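Side-chain contacts in ethanolamine utilization protein EutN/carboxysome structural protein Ccml (Halothece sp., PDB 6OWG), which probably forms the pentameric vertex units that close the corners of the icosahedral carboxysome shell: residues D[17-20]-D[21-24]; D[64-67]-D[68-71]. All coordinates share one frame; numbering follows the deposited sequence.

Contact 1. Residues D[17-20]-D[21-24]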
ATOM      1  N   PRO D  17      40.004 -29.615 -82.751  1.00  9.86           N
ATOM      2  CA  PRO D  17      39.299 -30.504 -81.810  1.00  9.86           C
ATOM      3  C   PRO D  17      37.790 -30.491 -81.970  1.00  9.86           C
ATOM      4  O   PRO D  17      37.127 -31.477 -81.629  1.00  9.86           O
ATOM      5  CB  PRO D  17      39.721 -29.962 -80.438  1.00  9.86           C
ATOM      6  CG  PRO D  17      41.001 -29.251 -80.690  1.00  9.86           C
ATOM      7  CD  PRO D  17      40.866 -28.651 -82.048  1.00  9.86           C
ATOM      8  N   SER D  18      37.230 -29.401 -82.493  1.00  9.26           N
ATOM      9  CA  SER D  18      35.798 -29.342 -82.751  1.00  9.26           C
ATOM     10  C   SER D  18      35.418 -30.055 -84.044  1.00  9.26           C
ATOM     11  O   SER D  18      34.227 -30.210 -84.333  1.00  9.26           O
ATOM     12  CB  SER D  18      35.350 -27.887 -82.778  1.00  9.26           C
ATOM     13  OG  SER D  18      36.090 -27.171 -83.744  1.00  9.26           O
ATOM     14  N   MET D  19      36.403 -30.483 -84.833  1.00  8.98           N
ATOM     15  CA  MET D  19      36.139 -31.281 -86.022  1.00  8.98           C
ATOM     16  C   MET D  19      36.185 -32.778 -85.748  1.00  8.98           C
ATOM     17  O   MET D  19      36.171 -33.564 -86.700  1.00  8.98           O
ATOM     18  CB  MET D  19      37.142 -30.927 -87.118  1.00  8.98           C
ATOM     19  CG  MET D  19      36.911 -29.572 -87.754  1.00  8.98           C
ATOM     20  SD  MET D  19      35.333 -29.468 -88.613  1.00  8.98           S
ATOM     21  CE  MET D  19      35.589 -30.674 -89.911  1.00  8.98           C
ATOM     22  N   THR D  20      36.243 -33.186 -84.483  1.00  9.07           N
ATOM     23  CA  THR D  20      36.363 -34.596 -84.144  1.00  9.07           C
ATOM     24  C   THR D  20      34.992 -35.261 -84.133  1.00  9.07           C
ATOM     25  O   THR D  20      34.041 -34.755 -83.530  1.00  9.07           O
ATOM     26  CB  THR D  20      37.041 -34.752 -82.782  1.00  9.07           C
ATOM     27  OG1 THR D  20      38.312 -34.093 -82.806  1.00  9.07           O
ATOM     28  CG2 THR D  20      37.260 -36.217 -82.443  1.00  9.07           C
ATOM     29  N   GLY D  21      34.892 -36.404 -84.809  1.00  8.21           N
ATOM     30  CA  GLY D  21      33.637 -37.105 -84.942  1.00  8.21           C
ATOM     31  C   GLY D  21      32.805 -36.688 -86.129  1.00  8.21           C
ATOM     32  O   GLY D  21      31.754 -37.293 -86.373  1.00  8.21           O
ATOM     33  N   VAL D  22      33.243 -35.682 -86.877  1.00  7.02           N
ATOM     34  CA  VAL D  22      32.540 -35.199 -88.056  1.00  7.02           C
ATOM     35  C   VAL D  22      32.949 -36.068 -89.235  1.00  7.02           C
ATOM     36  O   VAL D  22      34.131 -36.134 -89.590  1.00  7.02           O
ATOM     37  CB  VAL D  22      32.851 -33.718 -88.322  1.00  7.02           C
ATOM     38  CG1 VAL D  22      32.279 -33.288 -89.649  1.00  7.02           C
ATOM     39  CG2 VAL D  22      32.305 -32.855 -87.202  1.00  7.02           C
ATOM     40  N   LYS D  23      31.975 -36.747 -89.831  1.00  6.26           N
ATOM     41  CA  LYS D  23      32.220 -37.583 -90.998  1.00  6.26           C
ATOM     42  C   LYS D  23      32.223 -36.709 -92.244  1.00  6.26           C
ATOM     43  O   LYS D  23      31.242 -36.012 -92.518  1.00  6.26           O
ATOM     44  CB  LYS D  23      31.158 -38.673 -91.090  1.00  6.26           C
ATOM     45  CG  LYS D  23      31.082 -39.376 -92.425  1.00  6.26           C
ATOM     46  CD  LYS D  23      29.840 -40.241 -92.496  1.00  6.26           C
ATOM     47  CE  LYS D  23      29.668 -40.849 -93.871  1.00  6.26           C
ATOM     48  NZ  LYS D  23      28.358 -41.535 -94.015  1.00  6.26           N
ATOM     49  N   LEU D  24      33.319 -36.741 -92.993  1.00  5.16           N
ATOM     50  CA  LEU D  24      33.530 -35.853 -94.126  1.00  5.16           C
ATOM     51  C   LEU D  24      33.370 -36.623 -95.425  1.00  5.16           C
ATOM     52  O   LEU D  24      34.114 -37.573 -95.685  1.00  5.16           O
ATOM     53  CB  LEU D  24      34.916 -35.214 -94.060  1.00  5.16           C
ATOM     54  CG  LEU D  24      35.247 -34.541 -92.732  1.00  5.16           C
ATOM     55  CD1 LEU D  24      36.740 -34.377 -92.583  1.00  5.16           C
ATOM     56  CD2 LEU D  24      34.548 -33.209 -92.642  1.00  5.16           C
TER
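Met19 reaches round a tight turn to touch Val22 and Leu24 in a local, apolar contact, placed in the loop that leads from strand 14-15 into strand 24-30 of the OB-like fold. Residues 17-19 make a short 3-10 segment, and Met19 to Val22 then form a type II beta turn that sends the chain back toward the sheet. Thr20 and Gly21 hold the corner. Gly21 has a positive phi of 89°, where a beta carbon would press on the carbonyl oxygen of Thr20, so glycine suits this position, as it commonly does in type II turns. Just before the corner, Thr20 OG1 donates to Pro17 O at 3.1 Å; the hydroxyl approaches from above the carbonyl plane, and a weak bond from Thr20 N to the same Pro17 O, 3.4 Å long, adds a second hold.

The methionine is flexible enough to fold into place. Met19 CG stands beside the backbone N (Met19 chi1 -72°). Two further bends of similar size curl the chain so that the methyl CE of Met19 lies 3.9 Å from Leu24 CD2, the two side chains crossing at about a right angle. Met19 CE also comes within 4.2 Å of Val22 CG1. At the turn itself, Val22 CB lies 3.7 Å from Met19 O. Beyond the segments, Val79 and Leu56 of a second subunit pack on Met19 and Leu24 respectively. Between Val22 and Leu24, Lys23 points away and forms a salt bridge with Asp45.

The chemistry divides the loop: the Thr20 hydroxyl ties back to the Pro17 carbonyl and probably steadies the segment leading into the turn, while buried Met19 and Leu24 gather with Val22, where dispersion and the exclusion of water probably do most of the holding.

Contact 2. Residues D[64-67]-D[68-71]; sequences RQTE and YHQN
Tyr68 lays one face of its ring against Thr66, the residue two places earlier in the chain. Thr66 O sits over that face, 3.2 Å above the plane and toward the rim, and Thr66 CG2 makes a CH-pi contact with the same face, 4.1 Å from the ring centroid. The fold-back follows from chi1 of Tyr68, 38°, which sets CG between the backbone N and the carbonyl carbon. Beyond the phenol, His69 NE2 lies at the ring edge in its plane, and Thr66 CG2 approaches His69 ND1 to 3.5 Å, so one threonine methyl serves two rings. Tyr68 also packs on Leu16 of a third subunit; an alanine here would probably open a gap beside that leucine and leave the Thr66 methyl resting mainly on His69.

The chain bends at Glu67, whose phi of 62° is positive, in an irregular loop that joins strands 54-59 and 76-81 of the antiparallel, OB-like sheet. Its CB points away from 68-71 and the residue is exposed, which suits a charged side chain; the extended Gln70 chain flanks its base, Gln70 NE2 lying 3.8 Å from Glu67 CA.

At the far end Arg64 uses its aliphatic part: Arg64 CG meets His69 O at 3.3 Å. The backbones lie close enough for a CA-H...O contact from Gln70 CA to Arg64 O, 3.6 Å and fairly straight (163° at the hydrogen). Gln70 O lies at the edge of the guanidinium, near its plane, and the long arginine carries on to pack on Gln65 of a second subunit.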
ATOM      1  N   ARG D  64      25.381 -25.352 -89.483  1.00  6.46           N
ATOM      2  CA  ARG D  64      25.535 -25.302 -88.038  1.00  6.46           C
ATOM      3  C   ARG D  64      24.203 -25.228 -87.305  1.00  6.46           C
ATOM      4  O   ARG D  64      24.139 -24.660 -86.211  1.00  6.46           O
ATOM      5  CB  ARG D  64      26.405 -24.108 -87.654  1.00  6.46           C
ATOM      6  CG  ARG D  64      27.811 -24.168 -88.192  1.00  6.46           C
ATOM      7  CD  ARG D  64      28.640 -23.048 -87.621  1.00  6.46           C
ATOM      8  NE  ARG D  64      28.689 -21.905 -88.521  1.00  6.46           N
ATOM      9  CZ  ARG D  64      28.055 -20.763 -88.301  1.00  6.46           C
ATOM     10  NH1 ARG D  64      27.322 -20.606 -87.211  1.00  6.46           N
ATOM     11  NH2 ARG D  64      28.158 -19.777 -89.169  1.00  6.46           N
ATOM     12  N   GLN D  65      23.143 -25.790 -87.876  1.00  8.17           N
ATOM     13  CA  GLN D  65      21.807 -25.663 -87.309  1.00  8.17           C
ATOM     14  C   GLN D  65      21.282 -26.947 -86.686  1.00  8.17           C
ATOM     15  O   GLN D  65      20.205 -26.932 -86.085  1.00  8.17           O
ATOM     16  CB  GLN D  65      20.818 -25.200 -88.382  1.00  8.17           C
ATOM     17  CG  GLN D  65      21.164 -23.879 -89.037  1.00  8.17           C
ATOM     18  CD  GLN D  65      21.365 -22.764 -88.041  1.00  8.17           C
ATOM     19  OE1 GLN D  65      20.481 -22.466 -87.244  1.00  8.17           O
ATOM     20  NE2 GLN D  65      22.529 -22.132 -88.086  1.00  8.17           N
ATOM     21  N   THR D  66      22.013 -28.052 -86.810  1.00 11.97           N
ATOM     22  CA  THR D  66      21.515 -29.360 -86.397  1.00 11.97           C
ATOM     23  C   THR D  66      21.831 -29.698 -84.942  1.00 11.97           C
ATOM     24  O   THR D  66      21.865 -30.875 -84.577  1.00 11.97           O
ATOM     25  CB  THR D  66      22.070 -30.436 -87.337  1.00 11.97           C
ATOM     26  OG1 THR D  66      21.494 -31.708 -87.016  1.00 11.97           O
ATOM     27  CG2 THR D  66      23.588 -30.505 -87.266  1.00 11.97           C
ATOM     28  N   GLU D  67      22.125 -28.675 -84.133  1.00 14.07           N
ATOM     29  CA  GLU D  67      22.294 -28.662 -82.672  1.00 14.07           C
ATOM     30  C   GLU D  67      23.444 -29.526 -82.144  1.00 14.07           C
ATOM     31  O   GLU D  67      23.694 -29.537 -80.936  1.00 14.07           O
ATOM     32  CB  GLU D  67      20.999 -29.013 -81.900  1.00 14.07           C
ATOM     33  CG  GLU D  67      20.599 -30.485 -81.702  1.00 14.07           C
ATOM     34  CD  GLU D  67      19.489 -30.953 -82.635  1.00 14.07           C
ATOM     35  OE1 GLU D  67      19.121 -30.211 -83.570  1.00 14.07           O
ATOM     36  OE2 GLU D  67      18.991 -32.080 -82.438  1.00 14.07           O
ATOM     37  N   TYR D  68      24.159 -30.237 -83.015  1.00 12.54           N
ATOM     38  CA  TYR D  68      25.453 -30.793 -82.648  1.00 12.54           C
ATOM     39  C   TYR D  68      26.563 -30.332 -83.579  1.00 12.54           C
ATOM     40  O   TYR D  68      27.702 -30.783 -83.432  1.00 12.54           O
ATOM     41  CB  TYR D  68      25.415 -32.324 -82.604  1.00 12.54           C
ATOM     42  CG  TYR D  68      24.580 -32.995 -83.669  1.00 12.54           C
ATOM     43  CD1 TYR D  68      23.302 -33.461 -83.382  1.00 12.54           C
ATOM     44  CD2 TYR D  68      25.075 -33.184 -84.954  1.00 12.54           C
ATOM     45  CE1 TYR D  68      22.535 -34.084 -84.347  1.00 12.54           C
ATOM     46  CE2 TYR D  68      24.316 -33.808 -85.927  1.00 12.54           C
ATOM     47  CZ  TYR D  68      23.047 -34.254 -85.616  1.00 12.54           C
ATOM     48  OH  TYR D  68      22.283 -34.873 -86.576  1.00 12.54           O
ATOM     49  N   HIS D  69      26.253 -29.452 -84.530  1.00  9.74           N
ATOM     50  CA  HIS D  69      27.244 -28.787 -85.361  1.00  9.74           C
ATOM     51  C   HIS D  69      27.312 -27.295 -85.075  1.00  9.74           C
ATOM     52  O   HIS D  69      27.809 -26.538 -85.911  1.00  9.74           O
ATOM     53  CB  HIS D  69      26.940 -29.009 -86.841  1.00  9.74           C
ATOM     54  CG  HIS D  69      27.179 -30.407 -87.313  1.00  9.74           C
ATOM     55  ND1 HIS D  69      26.784 -30.845 -88.557  1.00  9.74           N
ATOM     56  CD2 HIS D  69      27.784 -31.461 -86.717  1.00  9.74           C
ATOM     57  CE1 HIS D  69      27.131 -32.110 -88.707  1.00  9.74           C
ATOM     58  NE2 HIS D  69      27.737 -32.509 -87.604  1.00  9.74           N
ATOM     59  N   GLN D  70      26.833 -26.861 -83.905  1.00 11.11           N
ATOM     60  CA  GLN D  70      26.523 -25.449 -83.686  1.00 11.11           C
ATOM     61  C   GLN D  70      27.777 -24.594 -83.561  1.00 11.11           C
ATOM     62  O   GLN D  70      27.832 -23.484 -84.100  1.00 11.11           O
ATOM     63  CB  GLN D  70      25.655 -25.295 -82.441  1.00 11.11           C
ATOM     64  CG  GLN D  70      24.171 -25.392 -82.711  1.00 11.11           C
ATOM     65  CD  GLN D  70      23.344 -25.194 -81.460  1.00 11.11           C
ATOM     66  OE1 GLN D  70      23.874 -25.167 -80.351  1.00 11.11           O
ATOM     67  NE2 GLN D  70      22.036 -25.048 -81.632  1.00 11.11           N
ATOM     68  N   ASN D  71      28.786 -25.080 -82.849  1.00 10.53           N
ATOM     69  CA  ASN D  71      30.024 -24.339 -82.665  1.00 10.53           C
ATOM     70  C   ASN D  71      31.176 -24.987 -83.424  1.00 10.53           C
ATOM     71  O   ASN D  71      32.346 -24.767 -83.103  1.00 10.53           O
ATOM     72  CB  ASN D  71      30.347 -24.212 -81.179  1.00 10.53           C
ATOM     73  CG  ASN D  71      29.206 -23.595 -80.393  1.00 10.53           C
ATOM     74  OD1 ASN D  71      28.707 -22.524 -80.740  1.00 10.53           O
ATOM     75  ND2 ASN D  71      28.781 -24.273 -79.336  1.00 10.53           N
TER

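Contacts 1 and 2 are separate loops met in series along the chain, on the same side of its centre. Their centres lie 12 Å apart and their nearest atoms about 4 Å apart, without touching. Arg72 bridges them: its NE donates a hydrogen bond to Tyr68 O, while NH2 makes weak hydrogen bonds to Ser18 O and Thr20 O. Leu74 adds an apolar link, touched by Met19 from one loop and His69 from the other. Both contacts meet the second subunit, and contact 2 also meets the third, consistent with loops that line the joints of a ring of identical subunits.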